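Local structure of nucleoprotein (Schmallenberg virus, 4JNG) at residues L35-F44 with L93-I104; G137-A145 with A154-I162. The protein encapsidates the viral RNA genome, protecting it from nucleases and forming the helical nucleocapsid that serves as template for transcription and replication. One frame throughout, in Å; residues are numbered along the deposited sequence.

Interaction 1 (L35-F44 with L93-I104). With nucleotides of chain A.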
loop_
_atom_site.group_PDB
_atom_site.type_symbol
_atom_site.label_atom_id
_atom_site.label_comp_id
_atom_site.label_asym_id
_atom_site.label_seq_id
_atom_site.Cartn_x
_atom_site.Cartn_y
_atom_site.Cartn_z
ATOM N N LEU B 35 27.808 -25.862 13.412
ATOM C CA LEU B 35 28.065 -24.599 12.725
ATOM C C LEU B 35 29.423 -24.574 12.036
ATOM O O LEU B 35 30.402 -25.112 12.540
ATOM C CB LEU B 35 27.975 -23.434 13.696
ATOM C CG LEU B 35 26.598 -23.217 14.302
ATOM C CD1 LEU B 35 26.718 -22.191 15.406
ATOM C CD2 LEU B 35 25.596 -22.789 13.241
ATOM N N ASN B 36 29.451 -23.947 10.868
ATOM C CA ASN B 36 30.690 -23.581 10.198
ATOM C C ASN B 36 30.406 -22.333 9.377
ATOM O O ASN B 36 29.255 -21.936 9.250
ATOM C CB ASN B 36 31.207 -24.720 9.314
ATOM C CG ASN B 36 30.210 -25.143 8.258
ATOM O OD1 ASN B 36 29.965 -24.424 7.291
ATOM N ND2 ASN B 36 29.636 -26.326 8.433
ATOM N N PHE B 37 31.443 -21.738 8.801
ATOM C CA PHE B 37 31.296 -20.487 8.066
ATOM C C PHE B 37 30.465 -20.604 6.789
ATOM O O PHE B 37 29.919 -19.608 6.324
ATOM C CB PHE B 37 32.667 -19.884 7.737
ATOM C CG PHE B 37 33.475 -19.475 8.945
ATOM C CD1 PHE B 37 32.885 -19.270 10.184
ATOM C CD2 PHE B 37 34.838 -19.259 8.824
ATOM C CE1 PHE B 37 33.638 -18.882 11.276
ATOM C CE2 PHE B 37 35.593 -18.871 9.916
ATOM C CZ PHE B 37 34.994 -18.680 11.141
ATOM N N GLY B 38 30.380 -21.800 6.213
ATOM C CA GLY B 38 29.509 -22.032 5.055
ATOM C C GLY B 38 28.047 -21.926 5.451
ATOM O O GLY B 38 27.219 -21.387 4.710
ATOM N N VAL B 39 27.726 -22.459 6.623
ATOM C CA VAL B 39 26.362 -22.416 7.126
ATOM C C VAL B 39 25.964 -20.965 7.404
ATOM O O VAL B 39 24.859 -20.548 7.044
ATOM C CB VAL B 39 26.197 -23.281 8.394
ATOM C CG1 VAL B 39 24.824 -23.089 9.007
ATOM C CG2 VAL B 39 26.418 -24.749 8.056
ATOM N N ALA B 40 26.860 -20.194 8.018
ATOM C CA ALA B 40 26.575 -18.779 8.285
ATOM C C ALA B 40 26.564 -17.980 6.984
ATOM O O ALA B 40 25.797 -17.032 6.847
ATOM C CB ALA B 40 27.575 -18.189 9.267
ATOM N N ARG B 41 27.408 -18.367 6.032
ATOM C CA ARG B 41 27.431 -17.704 4.730
ATOM C C ARG B 41 26.067 -17.776 4.052
ATOM O O ARG B 41 25.607 -16.811 3.449
ATOM C CB ARG B 41 28.478 -18.343 3.813
ATOM C CG ARG B 41 28.310 -17.941 2.357
ATOM C CD ARG B 41 29.238 -18.688 1.412
ATOM N NE ARG B 41 28.905 -18.298 0.050
ATOM C CZ ARG B 41 29.298 -17.171 -0.536
ATOM N NH1 ARG B 41 30.079 -16.296 0.094
ATOM N NH2 ARG B 41 28.909 -16.924 -1.777
ATOM N N VAL B 42 25.462 -18.956 4.107
ATOM C CA VAL B 42 24.171 -19.180 3.484
ATOM C C VAL B 42 23.080 -18.427 4.258
ATOM O O VAL B 42 22.233 -17.770 3.654
ATOM C CB VAL B 42 23.830 -20.677 3.414
ATOM C CG1 VAL B 42 22.417 -20.878 2.892
ATOM C CG2 VAL B 42 24.819 -21.409 2.514
ATOM N N PHE B 43 23.111 -18.510 5.584
ATOM C CA PHE B 43 22.131 -17.771 6.374
ATOM C C PHE B 43 22.058 -16.310 5.948
ATOM O O PHE B 43 20.984 -15.829 5.586
ATOM C CB PHE B 43 22.396 -17.840 7.875
ATOM C CG PHE B 43 21.419 -17.038 8.675
ATOM C CD1 PHE B 43 20.176 -17.558 8.988
ATOM C CD2 PHE B 43 21.719 -15.742 9.071
ATOM C CE1 PHE B 43 19.253 -16.807 9.695
ATOM C CE2 PHE B 43 20.805 -14.992 9.779
ATOM C CZ PHE B 43 19.567 -15.525 10.099
ATOM N N PHE B 44 23.196 -15.617 5.976
ATOM C CA PHE B 44 23.187 -14.153 5.812
ATOM C C PHE B 44 22.884 -13.670 4.397
ATOM O O PHE B 44 22.454 -12.537 4.226
ATOM C CB PHE B 44 24.485 -13.521 6.321
ATOM C CG PHE B 44 24.590 -13.505 7.813
ATOM C CD1 PHE B 44 23.772 -12.663 8.562
ATOM C CD2 PHE B 44 25.496 -14.321 8.478
ATOM C CE1 PHE B 44 23.853 -12.645 9.939
ATOM C CE2 PHE B 44 25.577 -14.308 9.860
ATOM C CZ PHE B 44 24.747 -13.473 10.591
ATOM N N LEU B 93 14.149 -15.541 13.443
ATOM C CA LEU B 93 15.099 -15.188 12.415
ATOM C C LEU B 93 16.034 -14.093 12.904
ATOM O O LEU B 93 17.261 -14.141 12.673
ATOM C CB LEU B 93 14.359 -14.739 11.156
ATOM C CG LEU B 93 14.915 -15.164 9.793
ATOM C CD1 LEU B 93 15.508 -16.565 9.815
ATOM C CD2 LEU B 93 13.801 -15.080 8.761
ATOM N N HIS B 94 15.450 -13.123 13.608
ATOM C CA HIS B 94 16.193 -12.008 14.130
ATOM C C HIS B 94 17.198 -12.448 15.188
ATOM O O HIS B 94 18.350 -12.026 15.158
ATOM C CB HIS B 94 15.246 -10.961 14.735
ATOM C CG HIS B 94 15.902 -9.646 14.983
ATOM N ND1 HIS B 94 16.339 -9.257 16.228
ATOM C CD2 HIS B 94 16.219 -8.636 14.140
ATOM C CE1 HIS B 94 16.880 -8.059 16.148
ATOM N NE2 HIS B 94 16.826 -7.662 14.891
ATOM N N ARG B 95 16.761 -13.286 16.120
ATOM C CA ARG B 95 17.639 -13.743 17.192
ATOM C C ARG B 95 18.791 -14.583 16.624
ATOM O O ARG B 95 19.945 -14.405 17.000
ATOM C CB ARG B 95 16.854 -14.540 18.230
ATOM C CG ARG B 95 15.921 -13.683 19.096
ATOM C CD ARG B 95 15.295 -14.530 20.194
ATOM N NE ARG B 95 14.337 -13.788 20.998
ATOM C CZ ARG B 95 13.616 -14.290 21.999
ATOM N NH1 ARG B 95 13.716 -15.569 22.350
ATOM N NH2 ARG B 95 12.782 -13.489 22.660
ATOM N N MET B 96 18.436 -15.470 15.701
ATOM C CA MET B 96 19.364 -16.398 15.055
ATOM C C MET B 96 20.500 -15.638 14.374
ATOM O O MET B 96 21.671 -15.981 14.518
ATOM C CB MET B 96 18.567 -17.204 14.033
ATOM C CG MET B 96 19.330 -18.291 13.329
ATOM S SD MET B 96 18.209 -19.197 12.263
ATOM C CE MET B 96 19.459 -20.192 11.452
ATOM N N SER B 97 20.133 -14.575 13.658
ATOM C CA SER B 97 21.083 -13.684 13.013
ATOM C C SER B 97 22.083 -13.071 13.992
ATOM O O SER B 97 23.275 -12.997 13.701
ATOM C CB SER B 97 20.330 -12.577 12.286
ATOM O OG SER B 97 21.218 -11.659 11.687
ATOM N N GLY B 98 21.593 -12.614 15.142
ATOM C CA GLY B 98 22.461 -12.063 16.180
ATOM C C GLY B 98 23.365 -13.126 16.796
ATOM O O GLY B 98 24.568 -12.907 16.982
ATOM N N TYR B 99 22.794 -14.283 17.106
ATOM C CA TYR B 99 23.595 -15.368 17.665
ATOM C C TYR B 99 24.717 -15.773 16.700
ATOM O O TYR B 99 25.861 -15.856 17.117
ATOM C CB TYR B 99 22.740 -16.582 18.032
ATOM C CG TYR B 99 21.713 -16.350 19.122
ATOM C CD1 TYR B 99 21.803 -15.266 20.010
ATOM C CD2 TYR B 99 20.651 -17.232 19.282
ATOM C CE1 TYR B 99 20.857 -15.078 21.006
ATOM C CE2 TYR B 99 19.704 -17.047 20.279
ATOM C CZ TYR B 99 19.813 -15.974 21.136
ATOM O OH TYR B 99 18.869 -15.815 22.120
ATOM N N LEU B 100 24.387 -15.960 15.422
ATOM C CA LEU B 100 25.371 -16.393 14.408
ATOM C C LEU B 100 26.478 -15.366 14.203
ATOM O O LEU B 100 27.647 -15.728 14.086
ATOM C CB LEU B 100 24.709 -16.729 13.066
ATOM C CG LEU B 100 23.941 -18.047 12.945
ATOM C CD1 LEU B 100 23.174 -18.076 11.630
ATOM C CD2 LEU B 100 24.848 -19.277 13.037
ATOM N N ALA B 101 26.110 -14.090 14.158
ATOM C CA ALA B 101 27.094 -13.002 14.109
ATOM C C ALA B 101 28.035 -13.054 15.314
ATOM O O ALA B 101 29.248 -12.923 15.168
ATOM C CB ALA B 101 26.401 -11.649 14.043
ATOM N N ARG B 102 27.460 -13.254 16.492
ATOM C CA ARG B 102 28.219 -13.372 17.721
ATOM C C ARG B 102 29.125 -14.609 17.703
ATOM O O ARG B 102 30.246 -14.564 18.201
ATOM C CB ARG B 102 27.263 -13.424 18.914
ATOM C CG ARG B 102 27.879 -13.839 20.237
ATOM C CD ARG B 102 28.769 -12.773 20.831
ATOM N NE ARG B 102 28.311 -12.478 22.183
ATOM C CZ ARG B 102 28.624 -13.176 23.271
ATOM N NH1 ARG B 102 29.438 -14.230 23.223
ATOM N NH2 ARG B 102 28.116 -12.810 24.427
ATOM N N TRP B 103 28.625 -15.709 17.148
ATOM C CA TRP B 103 29.423 -16.925 17.023
ATOM C C TRP B 103 30.640 -16.679 16.128
ATOM O O TRP B 103 31.747 -17.068 16.481
ATOM C CB TRP B 103 28.578 -18.086 16.503
ATOM C CG TRP B 103 29.380 -19.308 16.192
ATOM C CD1 TRP B 103 29.877 -20.209 17.082
ATOM C CD2 TRP B 103 29.793 -19.749 14.900
ATOM N NE1 TRP B 103 30.573 -21.196 16.425
ATOM C CE2 TRP B 103 30.543 -20.935 15.082
ATOM C CE3 TRP B 103 29.611 -19.257 13.604
ATOM C CZ2 TRP B 103 31.102 -21.638 14.016
ATOM C CZ3 TRP B 103 30.162 -19.955 12.545
ATOM C CH2 TRP B 103 30.908 -21.133 12.758
ATOM N N ILE B 104 30.429 -16.004 14.998
ATOM C CA ILE B 104 31.518 -15.698 14.071
ATOM C C ILE B 104 32.577 -14.859 14.774
ATOM O O ILE B 104 33.777 -15.149 14.676
ATOM C CB ILE B 104 31.032 -14.953 12.805
ATOM C CG1 ILE B 104 30.123 -15.851 11.959
ATOM C CG2 ILE B 104 32.215 -14.513 11.946
ATOM C CD1 ILE B 104 29.274 -15.087 10.963
ATOM P P U A 24 12.826 -10.074 20.611
ATOM O OP1 U A 24 13.751 -11.142 20.090
ATOM O OP2 U A 24 13.263 -8.660 20.582
ATOM O "O5'" U A 24 11.456 -10.160 19.812
ATOM C "C5'" U A 24 10.648 -11.344 19.812
ATOM C "C4'" U A 24 9.321 -11.056 19.155
ATOM O "O4'" U A 24 8.499 -10.240 20.039
ATOM C "C3'" U A 24 9.380 -10.255 17.864
ATOM O "O3'" U A 24 9.678 -11.071 16.745
ATOM C "C2'" U A 24 7.975 -9.669 17.803
ATOM O "O2'" U A 24 6.964 -10.568 17.388
ATOM C "C1'" U A 24 7.740 -9.322 19.271
ATOM N N1 U A 24 8.143 -7.955 19.635
ATOM C C2 U A 24 7.275 -6.929 19.313
ATOM O O2 U A 24 6.218 -7.116 18.735
ATOM N N3 U A 24 7.698 -5.676 19.684
ATOM C C4 U A 24 8.870 -5.351 20.332
ATOM O O4 U A 24 9.108 -4.172 20.599
ATOM C C5 U A 24 9.716 -6.467 20.627
ATOM C C6 U A 24 9.335 -7.700 20.275
#
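Phe43 drives its ring into a hole on helix 93-104 formed by Leu93, Met96, Ser97 and Leu100, and more of its surface is covered by the other segment than that of any other residue in the contact. Leu100 CD1 lies over one face of that ring, 3.9 Å from its centroid, while Met96 SD makes an oblique Met-aromatic contact with Phe43 CE1 at 3.7 Å. With CG anti to the backbone N (chi1 178°), the ring is carried into this hole, and its CE2 comes within 3.5 Å of Ser97 CB. Phe44 fills the next hole, between Ser97, Leu100, Ala101 and Ile104; its CE1 edge meets Ser97 OG, which is hydrogen-bonded to the carbonyl O of Pro146. This is knobs-into-holes packing of two helices in the N-terminal half of the chain; the axes of the two segments run roughly antiparallel, 142° between their N-to-C directions. Toward the partly exposed end the contact changes character: Leu35 CB sits over the six-membered ring of Trp103, 3.8 Å from its centroid, and Phe37 meets that indole obliquely, with planes at 69°. Beside it, Asn36, at the N-cap, accepts from Val39 N through OD1. On the RNA side, Arg95 NE donates to OP1 of U24 of chain A at 2.9 Å, nearly straight.

Interaction 2 (G137-A145 with A154-I162)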
loop_
_atom_site.group_PDB
_atom_site.type_symbol
_atom_site.label_atom_id
_atom_site.label_comp_id
_atom_site.label_asym_id
_atom_site.label_seq_id
_atom_site.Cartn_x
_atom_site.Cartn_y
_atom_site.Cartn_z
ATOM N N GLY B 137 37.449 -4.279 10.162
ATOM C CA GLY B 137 37.475 -5.074 11.382
ATOM C C GLY B 137 36.190 -5.855 11.565
ATOM O O GLY B 137 35.111 -5.415 11.152
ATOM N N TYR B 138 36.311 -7.019 12.193
ATOM C CA TYR B 138 35.182 -7.937 12.361
ATOM C C TYR B 138 34.027 -7.348 13.182
ATOM O O TYR B 138 32.872 -7.635 12.891
ATOM C CB TYR B 138 35.650 -9.279 12.953
ATOM C CG TYR B 138 35.994 -9.235 14.424
ATOM C CD1 TYR B 138 37.126 -8.562 14.881
ATOM C CD2 TYR B 138 35.186 -9.867 15.362
ATOM C CE1 TYR B 138 37.434 -8.512 16.229
ATOM C CE2 TYR B 138 35.487 -9.823 16.712
ATOM C CZ TYR B 138 36.611 -9.148 17.141
ATOM O OH TYR B 138 36.915 -9.108 18.485
ATOM N N THR B 139 34.329 -6.509 14.174
ATOM C CA THR B 139 33.286 -5.988 15.064
ATOM C C THR B 139 32.368 -4.989 14.356
ATOM O O THR B 139 31.169 -4.984 14.595
ATOM C CB THR B 139 33.846 -5.346 16.358
ATOM O OG1 THR B 139 34.494 -4.106 16.058
ATOM C CG2 THR B 139 34.816 -6.273 17.055
ATOM N N MET B 140 32.926 -4.161 13.478
ATOM C CA MET B 140 32.117 -3.187 12.741
ATOM C C MET B 140 31.289 -3.868 11.658
ATOM O O MET B 140 30.082 -3.610 11.532
ATOM C CB MET B 140 32.996 -2.105 12.108
ATOM C CG MET B 140 32.178 -0.917 11.627
ATOM S SD MET B 140 33.143 0.477 11.027
ATOM C CE MET B 140 31.896 1.241 10.002
ATOM N N TYR B 141 31.950 -4.733 10.890
ATOM C CA TYR B 141 31.342 -5.444 9.769
ATOM C C TYR B 141 30.216 -6.373 10.212
ATOM O O TYR B 141 29.155 -6.405 9.600
ATOM C CB TYR B 141 32.412 -6.255 9.022
ATOM C CG TYR B 141 31.935 -6.881 7.731
ATOM C CD1 TYR B 141 31.781 -6.116 6.582
ATOM C CD2 TYR B 141 31.643 -8.240 7.653
ATOM C CE1 TYR B 141 31.344 -6.678 5.397
ATOM C CE2 TYR B 141 31.212 -8.815 6.467
ATOM C CZ TYR B 141 31.064 -8.027 5.343
ATOM O OH TYR B 141 30.629 -8.595 4.163
ATOM N N LEU B 142 30.460 -7.144 11.263
ATOM C CA LEU B 142 29.448 -8.058 11.771
ATOM C C LEU B 142 28.424 -7.309 12.606
ATOM O O LEU B 142 27.294 -7.766 12.748
ATOM C CB LEU B 142 30.081 -9.167 12.605
ATOM C CG LEU B 142 31.036 -10.109 11.877
ATOM C CD1 LEU B 142 31.693 -11.009 12.902
ATOM C CD2 LEU B 142 30.325 -10.936 10.817
ATOM N N GLY B 143 28.822 -6.161 13.145
ATOM C CA GLY B 143 27.906 -5.274 13.870
ATOM C C GLY B 143 26.710 -4.808 13.057
ATOM O O GLY B 143 25.715 -4.347 13.625
ATOM N N PHE B 144 26.804 -4.921 11.736
ATOM C CA PHE B 144 25.696 -4.598 10.836
ATOM C C PHE B 144 24.605 -5.674 10.797
ATOM O O PHE B 144 23.521 -5.431 10.262
ATOM C CB PHE B 144 26.218 -4.365 9.409
ATOM C CG PHE B 144 26.689 -2.960 9.150
ATOM C CD1 PHE B 144 25.773 -1.946 8.879
ATOM C CD2 PHE B 144 28.042 -2.648 9.156
ATOM C CE1 PHE B 144 26.200 -0.653 8.633
ATOM C CE2 PHE B 144 28.471 -1.352 8.912
ATOM C CZ PHE B 144 27.548 -0.353 8.652
ATOM N N ALA B 145 24.877 -6.861 11.339
ATOM C CA ALA B 145 23.897 -7.946 11.293
ATOM C C ALA B 145 22.639 -7.610 12.101
ATOM O O ALA B 145 22.731 -7.010 13.171
ATOM C CB ALA B 145 24.505 -9.237 11.805
ATOM N N ALA B 154 30.137 -7.260 22.816
ATOM C CA ALA B 154 30.884 -8.068 21.860
ATOM C C ALA B 154 31.182 -7.331 20.556
ATOM O O ALA B 154 32.197 -7.615 19.900
ATOM C CB ALA B 154 30.131 -9.357 21.565
ATOM N N PHE B 155 30.302 -6.410 20.170
ATOM C CA PHE B 155 30.474 -5.659 18.927
ATOM C C PHE B 155 30.886 -4.208 19.176
ATOM O O PHE B 155 30.689 -3.348 18.319
ATOM C CB PHE B 155 29.206 -5.720 18.072
ATOM C CG PHE B 155 28.851 -7.110 17.611
ATOM C CD1 PHE B 155 29.584 -7.736 16.606
ATOM C CD2 PHE B 155 27.786 -7.790 18.178
ATOM C CE1 PHE B 155 29.259 -9.017 16.180
ATOM C CE2 PHE B 155 27.452 -9.069 17.757
ATOM C CZ PHE B 155 28.193 -9.686 16.757
ATOM N N ASP B 156 31.464 -3.953 20.351
ATOM C CA ASP B 156 32.063 -2.659 20.668
ATOM C C ASP B 156 31.155 -1.508 20.247
ATOM O O ASP B 156 31.564 -0.627 19.491
ATOM C CB ASP B 156 33.440 -2.546 19.992
ATOM C CG ASP B 156 34.449 -3.534 20.552
ATOM O OD1 ASP B 156 34.520 -3.694 21.791
ATOM O OD2 ASP B 156 35.189 -4.143 19.751
ATOM N N PHE B 157 29.908 -1.566 20.714
ATOM C CA PHE B 157 28.898 -0.514 20.512
ATOM C C PHE B 157 28.494 -0.212 19.063
ATOM O O PHE B 157 27.679 0.676 18.836
ATOM C CB PHE B 157 29.338 0.793 21.200
ATOM C CG PHE B 157 29.082 0.819 22.680
ATOM C CD1 PHE B 157 27.792 0.966 23.169
ATOM C CD2 PHE B 157 30.133 0.716 23.586
ATOM C CE1 PHE B 157 27.550 0.997 24.534
ATOM C CE2 PHE B 157 29.900 0.745 24.948
ATOM C CZ PHE B 157 28.604 0.886 25.424
ATOM N N TYR B 158 29.019 -0.940 18.083
ATOM C CA TYR B 158 28.767 -0.578 16.682
ATOM C C TYR B 158 27.289 -0.600 16.264
ATOM O O TYR B 158 26.847 0.304 15.562
ATOM C CB TYR B 158 29.626 -1.416 15.722
ATOM C CG TYR B 158 31.042 -0.898 15.629
ATOM C CD1 TYR B 158 31.292 0.395 15.179
ATOM C CD2 TYR B 158 32.126 -1.675 16.017
ATOM C CE1 TYR B 158 32.580 0.894 15.102
ATOM C CE2 TYR B 158 33.420 -1.182 15.942
ATOM C CZ TYR B 158 33.638 0.101 15.482
ATOM O OH TYR B 158 34.915 0.596 15.403
ATOM N N PRO B 159 26.525 -1.627 16.686
ATOM C CA PRO B 159 25.120 -1.677 16.274
ATOM C C PRO B 159 24.304 -0.476 16.769
ATOM O O PRO B 159 23.409 -0.019 16.071
ATOM C CB PRO B 159 24.608 -2.979 16.906
ATOM C CG PRO B 159 25.824 -3.804 17.122
ATOM C CD PRO B 159 26.925 -2.834 17.427
ATOM N N LEU B 160 24.629 0.018 17.961
ATOM C CA LEU B 160 24.000 1.215 18.517
ATOM C C LEU B 160 24.230 2.444 17.653
ATOM O O LEU B 160 23.278 3.138 17.298
ATOM C CB LEU B 160 24.520 1.498 19.928
ATOM C CG LEU B 160 24.121 2.854 20.525
ATOM C CD1 LEU B 160 22.611 3.005 20.611
ATOM C CD2 LEU B 160 24.765 3.025 21.890
ATOM N N VAL B 161 25.493 2.712 17.329
ATOM C CA VAL B 161 25.846 3.919 16.579
ATOM C C VAL B 161 25.518 3.776 15.090
ATOM O O VAL B 161 25.168 4.759 14.441
ATOM C CB VAL B 161 27.320 4.351 16.797
ATOM C CG1 VAL B 161 27.605 4.538 18.282
ATOM C CG2 VAL B 161 28.309 3.367 16.177
ATOM N N ILE B 162 25.615 2.557 14.555
ATOM C CA ILE B 162 25.148 2.274 13.187
ATOM C C ILE B 162 23.675 2.668 13.013
ATOM O O ILE B 162 23.262 3.110 11.938
ATOM C CB ILE B 162 25.322 0.786 12.816
ATOM C CG1 ILE B 162 26.803 0.468 12.550
ATOM C CG2 ILE B 162 24.502 0.434 11.572
ATOM C CD1 ILE B 162 27.123 -1.016 12.479
#
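Thr139, Ile162 and Tyr158 have the most surface buried where helix 138-142 meets the start of helix 158-162, a helix pair whose short axes are inclined at 50° and approach to 9.7 Å; a type I' turn from Phe155 to Tyr158 leads into the second helix. Tyr158 presents one ring face to Met140, whose CB stands 3.9 Å from the ring centroid and only 8° off the normal. Because the Met140 chain runs extended beyond CG, its sulfur continues past the same ring to an oblique Met-aromatic position. The ring's edge is taken by Thr139: OG1 lies near the ring plane, 3.1 Å from Tyr158 CE2, and the methyl CG2 is left to face Asp156 OD2 at 3.5 Å. Gly143 brings the backbones close, its CA 5.1 Å from that of Pro159, with its carbonyl O against the proline CG. Helix 198-209 borders Tyr158 through Ser207 and Val208. Ile162, whose side chain is about 5 Å from that of the RNA-binding Arg166, crosses Phe144 at about a right angle. Its CD1 is centred over the Phe144 ring, 3.6 Å from the centroid, while its other branch places CG2 3.6 Å from Phe144 CE1.

The two contacts follow one another along the chain, interaction 1 closing at Ile104 before interaction 2 opens at Gly137, and their centres lie 15 Å apart. Helix 93-110 joins them: while residues 93-104 pack against helix 37-45, the same helix also meets both segments of interaction 2. Ile104 CG2 touches Leu142 CD1 at 3.7 Å, and Phe155 CZ rests 3.7 Å from Arg102 N. The helix therefore lies between helix 37-45 and the 137-145 segment together with the loop that leads into helix 158-168. Both contacts also adjoin RNA-binding positions, consistent with the RNA site drawing residues from helix 93-110 itself (Arg95) and from helix 158-168 (Arg166).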